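Local coordinates for A1 protein (Enterobacteria phage Qbeta, PDB 3RLK) that is a minor coat protein of the phage, extended by a read-through domain, and probably serves a structural role in the virion, at residues W76-D80 with I169-F173; I156-D162 with K180-V186. One frame throughout, in Å; residues are numbered along the deposited sequence.

Interaction 1. Residues W76-D80 with I169-F173; sequences WRDWD and IPFDF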
loop_
_atom_site.group_PDB
_atom_site.type_symbol
_atom_site.label_atom_id
_atom_site.label_comp_id
_atom_site.label_asym_id
_atom_site.label_seq_id
_atom_site.Cartn_x
_atom_site.Cartn_y
_atom_site.Cartn_z
ATOM N N TRP A 76 5.318 -13.806 -3.933
ATOM C CA TRP A 76 4.800 -12.453 -4.073
ATOM C C TRP A 76 4.406 -12.258 -5.540
ATOM O O TRP A 76 5.047 -12.873 -6.434
ATOM C CB TRP A 76 5.923 -11.438 -3.773
ATOM C CG TRP A 76 6.377 -11.536 -2.398
ATOM C CD1 TRP A 76 7.574 -12.112 -1.943
ATOM C CD2 TRP A 76 5.721 -11.011 -1.265
ATOM N NE1 TRP A 76 7.638 -12.001 -0.584
ATOM C CE2 TRP A 76 6.516 -11.345 -0.126
ATOM C CE3 TRP A 76 4.514 -10.323 -1.078
ATOM C CZ2 TRP A 76 6.165 -10.958 1.167
ATOM C CZ3 TRP A 76 4.141 -9.950 0.224
ATOM C CH2 TRP A 76 4.961 -10.277 1.333
ATOM N N ARG A 77 3.399 -11.396 -5.798
ATOM C CA ARG A 77 3.041 -10.989 -7.165
ATOM C C ARG A 77 4.245 -10.302 -7.841
ATOM O O ARG A 77 4.459 -10.515 -9.007
ATOM C CB ARG A 77 1.794 -10.053 -7.183
ATOM C CG ARG A 77 0.468 -10.755 -7.044
ATOM C CD ARG A 77 0.049 -11.427 -8.340
ATOM N NE ARG A 77 -1.334 -11.865 -8.199
ATOM C CZ ARG A 77 -1.672 -13.050 -7.705
ATOM N NH1 ARG A 77 -0.698 -13.881 -7.327
ATOM N NH2 ARG A 77 -2.956 -13.415 -7.586
ATOM N N ASP A 78 4.972 -9.444 -7.096
ATOM C CA ASP A 78 6.174 -8.744 -7.590
ATOM C C ASP A 78 5.824 -8.032 -8.898
ATOM O O ASP A 78 6.497 -8.179 -9.879
ATOM C CB ASP A 78 7.374 -9.750 -7.708
ATOM C CG ASP A 78 8.720 -9.029 -7.973
ATOM O OD1 ASP A 78 8.865 -7.800 -7.679
ATOM O OD2 ASP A 78 9.622 -9.659 -8.518
ATOM N N TRP A 79 4.736 -7.243 -8.859
ATOM C CA TRP A 79 4.126 -6.623 -10.031
ATOM C C TRP A 79 5.131 -5.825 -10.861
ATOM O O TRP A 79 5.133 -5.912 -12.113
ATOM C CB TRP A 79 3.025 -5.675 -9.522
ATOM C CG TRP A 79 1.895 -6.277 -8.677
ATOM C CD1 TRP A 79 1.793 -6.329 -7.285
ATOM C CD2 TRP A 79 0.741 -6.944 -9.179
ATOM N NE1 TRP A 79 0.608 -6.919 -6.915
ATOM C CE2 TRP A 79 -0.059 -7.319 -8.054
ATOM C CE3 TRP A 79 0.270 -7.238 -10.492
ATOM C CZ2 TRP A 79 -1.313 -8.000 -8.193
ATOM C CZ3 TRP A 79 -0.976 -7.899 -10.642
ATOM C CH2 TRP A 79 -1.774 -8.246 -9.481
ATOM N N ASP A 80 6.007 -5.070 -10.179
ATOM C CA ASP A 80 6.962 -4.163 -10.816
ATOM C C ASP A 80 8.394 -4.709 -10.850
ATOM O O ASP A 80 9.357 -3.949 -11.103
ATOM C CB ASP A 80 6.880 -2.756 -10.151
ATOM C CG ASP A 80 7.043 -2.801 -8.655
ATOM O OD1 ASP A 80 7.452 -3.876 -8.145
ATOM O OD2 ASP A 80 6.820 -1.743 -7.957
ATOM N N ILE A 169 -7.533 -14.037 -5.950
ATOM C CA ILE A 169 -6.863 -12.723 -6.102
ATOM C C ILE A 169 -6.495 -12.525 -7.577
ATOM O O ILE A 169 -5.914 -13.442 -8.187
ATOM C CB ILE A 169 -5.617 -12.609 -5.177
ATOM C CG1 ILE A 169 -6.028 -12.934 -3.748
ATOM C CG2 ILE A 169 -5.025 -11.164 -5.291
ATOM C CD1 ILE A 169 -4.857 -12.988 -2.782
ATOM N N PRO A 170 -6.917 -11.399 -8.175
ATOM C CA PRO A 170 -6.685 -11.140 -9.623
ATOM C C PRO A 170 -5.185 -11.099 -9.930
ATOM O O PRO A 170 -4.324 -10.860 -9.059
ATOM C CB PRO A 170 -7.304 -9.737 -9.848
ATOM C CG PRO A 170 -8.270 -9.549 -8.689
ATOM C CD PRO A 170 -7.688 -10.302 -7.541
ATOM N N PHE A 171 -4.862 -11.349 -11.193
ATOM C CA PHE A 171 -3.519 -11.144 -11.670
ATOM C C PHE A 171 -3.438 -9.786 -12.402
ATOM O O PHE A 171 -2.517 -9.551 -13.212
ATOM C CB PHE A 171 -3.219 -12.301 -12.604
ATOM C CG PHE A 171 -3.121 -13.608 -11.883
ATOM C CD1 PHE A 171 -1.899 -13.986 -11.286
ATOM C CD2 PHE A 171 -4.252 -14.422 -11.748
ATOM C CE1 PHE A 171 -1.805 -15.208 -10.563
ATOM C CE2 PHE A 171 -4.177 -15.664 -11.028
ATOM C CZ PHE A 171 -2.951 -16.035 -10.420
ATOM N N ASP A 172 -4.454 -8.930 -12.176
ATOM C CA ASP A 172 -4.507 -7.613 -12.804
ATOM C C ASP A 172 -4.720 -6.589 -11.671
ATOM O O ASP A 172 -5.778 -6.558 -11.048
ATOM C CB ASP A 172 -5.617 -7.557 -13.872
ATOM C CG ASP A 172 -5.902 -6.122 -14.359
ATOM O OD1 ASP A 172 -5.191 -5.164 -13.953
ATOM O OD2 ASP A 172 -6.777 -5.964 -15.253
ATOM N N PHE A 173 -3.687 -5.782 -11.417
ATOM C CA PHE A 173 -3.691 -4.897 -10.248
ATOM C C PHE A 173 -4.781 -3.818 -10.339
ATOM O O PHE A 173 -5.251 -3.291 -9.335
ATOM C CB PHE A 173 -2.295 -4.289 -9.959
ATOM C CG PHE A 173 -2.284 -3.493 -8.697
ATOM C CD1 PHE A 173 -2.452 -4.118 -7.476
ATOM C CD2 PHE A 173 -2.216 -2.074 -8.756
ATOM C CE1 PHE A 173 -2.513 -3.396 -6.294
ATOM C CE2 PHE A 173 -2.309 -1.333 -7.576
ATOM C CZ PHE A 173 -2.480 -1.972 -6.358
#
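R77 and F171 meet as two flat groups laid one on the other: the guanidinium stacks on one face of the phenyl ring with the planes only 15° apart and their centres 4.1 Å from each other. CZ sits off the ring normal, so the cation-pi contact is displaced toward the CD1-CE1 side, and the shortest approach is R77 CZ to F171 CE1 at 3.6 Å. The same group uses its edge for polar contacts. R77 NE and R77 NH2 close side-on upon a single acceptor, P170 O, R77 NE at 3.3 Å; both come from the same face of the carbonyl plane, while the oxygen lies almost in the guanidinium plane. A weak bond from R77 NH2 to I169 O, 3.0 Å long, adds a second carbonyl. R77 CB lies over one face of the W79 indole, and the bend at chi2 (-77°) farther along the chain helps carry the guanidinium to F171 and the carbonyls. Both segments are irregular loops, and this surface contact joins the loop following strand 71-72 to the one between strands 154-159 and 183-188 in the read-through domain. On the opposite face of the indole, F173 CB makes a CH-pi contact, 3.8 Å from the centroid of the W79 six-membered ring. The phenyl ring of F173 then turns its edge to the face of the five-membered ring, planes at 60°, a T-shaped pair. At the far edge of the indole W79 CZ3 abuts F171 O at 3.4 Å, whereas W79 NE1 is hydrogen-bonded to D98 O, at the end of strand 96-98, which, with the groups on both faces, probably helps hold the ring's rotation.

Interaction 2. Residues I156-D162 with K180-V186; sequences IVGFWRD and KCPIQAV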
loop_
_atom_site.group_PDB
_atom_site.type_symbol
_atom_site.label_atom_id
_atom_site.label_comp_id
_atom_site.label_asym_id
_atom_site.label_seq_id
_atom_site.Cartn_x
_atom_site.Cartn_y
_atom_site.Cartn_z
ATOM N N ILE A 156 4.154 -3.180 -0.030
ATOM C CA ILE A 156 2.870 -2.819 0.542
ATOM C C ILE A 156 2.070 -4.138 0.515
ATOM O O ILE A 156 1.795 -4.709 -0.592
ATOM C CB ILE A 156 2.140 -1.753 -0.309
ATOM C CG1 ILE A 156 3.019 -0.491 -0.509
ATOM C CG2 ILE A 156 0.794 -1.355 0.368
ATOM C CD1 ILE A 156 2.654 0.361 -1.699
ATOM N N VAL A 157 1.636 -4.524 1.709
ATOM C CA VAL A 157 0.913 -5.786 1.901
ATOM C C VAL A 157 -0.553 -5.501 2.158
ATOM O O VAL A 157 -0.923 -4.870 3.128
ATOM C CB VAL A 157 1.488 -6.656 3.077
ATOM C CG1 VAL A 157 0.770 -8.019 3.091
ATOM C CG2 VAL A 157 2.998 -6.926 2.891
ATOM N N GLY A 158 -1.394 -6.007 1.278
ATOM C CA GLY A 158 -2.829 -5.974 1.532
ATOM C C GLY A 158 -3.425 -7.352 1.834
ATOM O O GLY A 158 -2.704 -8.333 1.965
ATOM N N PHE A 159 -4.732 -7.389 2.065
ATOM C CA PHE A 159 -5.368 -8.648 2.337
ATOM C C PHE A 159 -6.675 -8.677 1.577
ATOM O O PHE A 159 -7.505 -7.782 1.701
ATOM C CB PHE A 159 -5.537 -8.923 3.829
ATOM C CG PHE A 159 -6.218 -10.258 4.134
ATOM C CD1 PHE A 159 -5.480 -11.388 4.490
ATOM C CD2 PHE A 159 -7.634 -10.334 4.092
ATOM C CE1 PHE A 159 -6.125 -12.606 4.700
ATOM C CE2 PHE A 159 -8.307 -11.565 4.294
ATOM C CZ PHE A 159 -7.566 -12.672 4.621
ATOM N N TRP A 160 -6.820 -9.708 0.729
ATOM C CA TRP A 160 -7.946 -9.802 -0.208
ATOM C C TRP A 160 -9.173 -10.318 0.537
ATOM O O TRP A 160 -9.191 -11.501 1.084
ATOM C CB TRP A 160 -7.595 -10.775 -1.362
ATOM C CG TRP A 160 -8.601 -10.720 -2.398
ATOM C CD1 TRP A 160 -9.658 -11.569 -2.572
ATOM C CD2 TRP A 160 -8.677 -9.762 -3.444
ATOM N NE1 TRP A 160 -10.379 -11.190 -3.673
ATOM C CE2 TRP A 160 -9.828 -10.059 -4.200
ATOM C CE3 TRP A 160 -7.915 -8.621 -3.779
ATOM C CZ2 TRP A 160 -10.193 -9.321 -5.296
ATOM C CZ3 TRP A 160 -8.275 -7.884 -4.894
ATOM C CH2 TRP A 160 -9.446 -8.217 -5.610
ATOM N N ARG A 161 -10.207 -9.477 0.519
ATOM C CA ARG A 161 -11.446 -9.683 1.296
ATOM C C ARG A 161 -12.613 -10.080 0.422
ATOM O O ARG A 161 -13.646 -10.503 0.942
ATOM C CB ARG A 161 -11.808 -8.371 2.022
ATOM C CG ARG A 161 -10.739 -8.046 3.060
ATOM C CD ARG A 161 -11.312 -7.101 4.082
ATOM N NE ARG A 161 -12.316 -7.754 4.941
ATOM C CZ ARG A 161 -13.398 -7.127 5.437
ATOM N NH1 ARG A 161 -13.593 -5.800 5.192
ATOM N NH2 ARG A 161 -14.253 -7.801 6.275
ATOM N N ASP A 162 -12.475 -9.954 -0.905
ATOM C CA ASP A 162 -13.604 -10.104 -1.831
ATOM C C ASP A 162 -13.883 -11.601 -2.052
ATOM O O ASP A 162 -13.018 -12.324 -2.539
ATOM C CB ASP A 162 -13.319 -9.379 -3.167
ATOM C CG ASP A 162 -14.534 -9.349 -4.149
ATOM O OD1 ASP A 162 -15.510 -10.106 -4.023
ATOM O OD2 ASP A 162 -14.516 -8.537 -5.097
ATOM N N LYS A 180 -11.932 -4.031 -1.495
ATOM C CA LYS A 180 -11.602 -5.402 -1.853
ATOM C C LYS A 180 -10.336 -5.872 -1.189
ATOM O O LYS A 180 -10.209 -7.078 -0.883
ATOM C CB LYS A 180 -11.416 -5.515 -3.337
ATOM C CG LYS A 180 -12.706 -5.358 -4.062
ATOM C CD LYS A 180 -12.440 -5.511 -5.536
ATOM C CE LYS A 180 -13.540 -5.023 -6.478
ATOM N NZ LYS A 180 -13.010 -5.332 -7.883
ATOM N N CYS A 181 -9.355 -4.966 -1.062
ATOM C CA CYS A 181 -8.013 -5.364 -0.594
ATOM C C CYS A 181 -7.317 -4.282 0.252
ATOM O O CYS A 181 -6.338 -3.660 -0.207
ATOM C CB CYS A 181 -7.139 -5.810 -1.768
ATOM S SG CYS A 181 -5.597 -6.675 -1.410
ATOM N N PRO A 182 -7.764 -4.120 1.518
ATOM C CA PRO A 182 -7.193 -3.021 2.288
ATOM C C PRO A 182 -5.732 -3.282 2.661
ATOM O O PRO A 182 -5.305 -4.449 2.822
ATOM C CB PRO A 182 -8.091 -2.952 3.531
ATOM C CG PRO A 182 -8.723 -4.356 3.630
ATOM C CD PRO A 182 -8.970 -4.667 2.171
ATOM N N ILE A 183 -4.970 -2.180 2.735
ATOM C CA ILE A 183 -3.552 -2.304 3.134
ATOM C C ILE A 183 -3.490 -2.674 4.587
ATOM O O ILE A 183 -4.184 -2.061 5.423
ATOM C CB ILE A 183 -2.774 -0.965 2.839
ATOM C CG1 ILE A 183 -2.919 -0.635 1.336
ATOM C CG2 ILE A 183 -1.300 -0.993 3.463
ATOM C CD1 ILE A 183 -2.547 0.805 0.915
ATOM N N GLN A 184 -2.623 -3.619 4.913
ATOM C CA GLN A 184 -2.451 -4.095 6.311
ATOM C C GLN A 184 -1.159 -3.569 6.856
ATOM O O GLN A 184 -1.044 -3.346 8.071
ATOM C CB GLN A 184 -2.344 -5.606 6.312
ATOM C CG GLN A 184 -3.485 -6.391 5.602
ATOM C CD GLN A 184 -4.810 -6.102 6.265
ATOM O OE1 GLN A 184 -5.673 -5.443 5.679
ATOM N NE2 GLN A 184 -4.909 -6.441 7.537
ATOM N N ALA A 185 -0.139 -3.454 6.001
ATOM C CA ALA A 185 1.180 -2.976 6.463
ATOM C C ALA A 185 2.114 -2.661 5.303
ATOM O O ALA A 185 1.867 -3.079 4.160
ATOM C CB ALA A 185 1.841 -3.986 7.416
ATOM N N VAL A 186 3.179 -1.892 5.586
ATOM C CA VAL A 186 4.245 -1.664 4.596
ATOM C C VAL A 186 5.447 -2.265 5.290
ATOM O O VAL A 186 5.741 -1.960 6.508
ATOM C CB VAL A 186 4.536 -0.122 4.305
ATOM C CG1 VAL A 186 5.853 0.019 3.487
ATOM C CG2 VAL A 186 3.417 0.535 3.524
#
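Strands 156-159 and 183-186 run antiparallel, 4.4 Å apart at closest approach, and a classic beta bulge interrupts their ladder where Q184 N and A185 N both bond to V157 O, at 2.8 and 3.3 Å. V157 N returns a bond to A185 O, and beyond the bulge F159 N reaches P182 O and R161 N reaches K180 O, so pairing persists past the regular strand. I156 branches toward two partners: I156 CG2 meets I183 CG2 at 3.8 Å, and CG1 lies beside V186 CG2. W160 takes its CG anti to the backbone N (chi1 -171°), which brings the indole back over the other segment; W160 CE3 touches C181 CB at 3.5 Å, with the cysteine sulfur at the ring edge, and K180 O stands over one face. The extended K180 chain runs alongside D162, K180 CD 3.7 Å from D162 OD2, while D162 OD1 is hydrogen-bonded to S164 OG and K180 NZ to K175 O. The R161 side chain crosses P182 at about a right angle, CD against CG, and its guanidinium forms a salt bridge with D20. Strand 154-159 is the middle of a three-stranded antiparallel sheet, flanked on its other side by strand 96-98, while I156 and V186 pack on helix 144-147 and I183 meets strand 129-135.

How the interactions relate
Interaction 1 and interaction 2 have centres about 12 Å apart and touch directly, and residues 169-173 belong to the connection between the two strands that pair in interaction 2. W160 is the main meeting point: W160 CH2 lies 3.3 Å from P170 CD, and W160 CB lies 3.6 Å from I169 CG1. From the other segment of interaction 1, W76 CH2 approaches V157 CG2 at 4.2 Å. Strand 96-98 also serves both contacts, pairing with 156-159 and bringing I97 against R77 and I169. The example illustrates how a long strand connection can be packed against its own sheet while it also receives a sequence-distant loop.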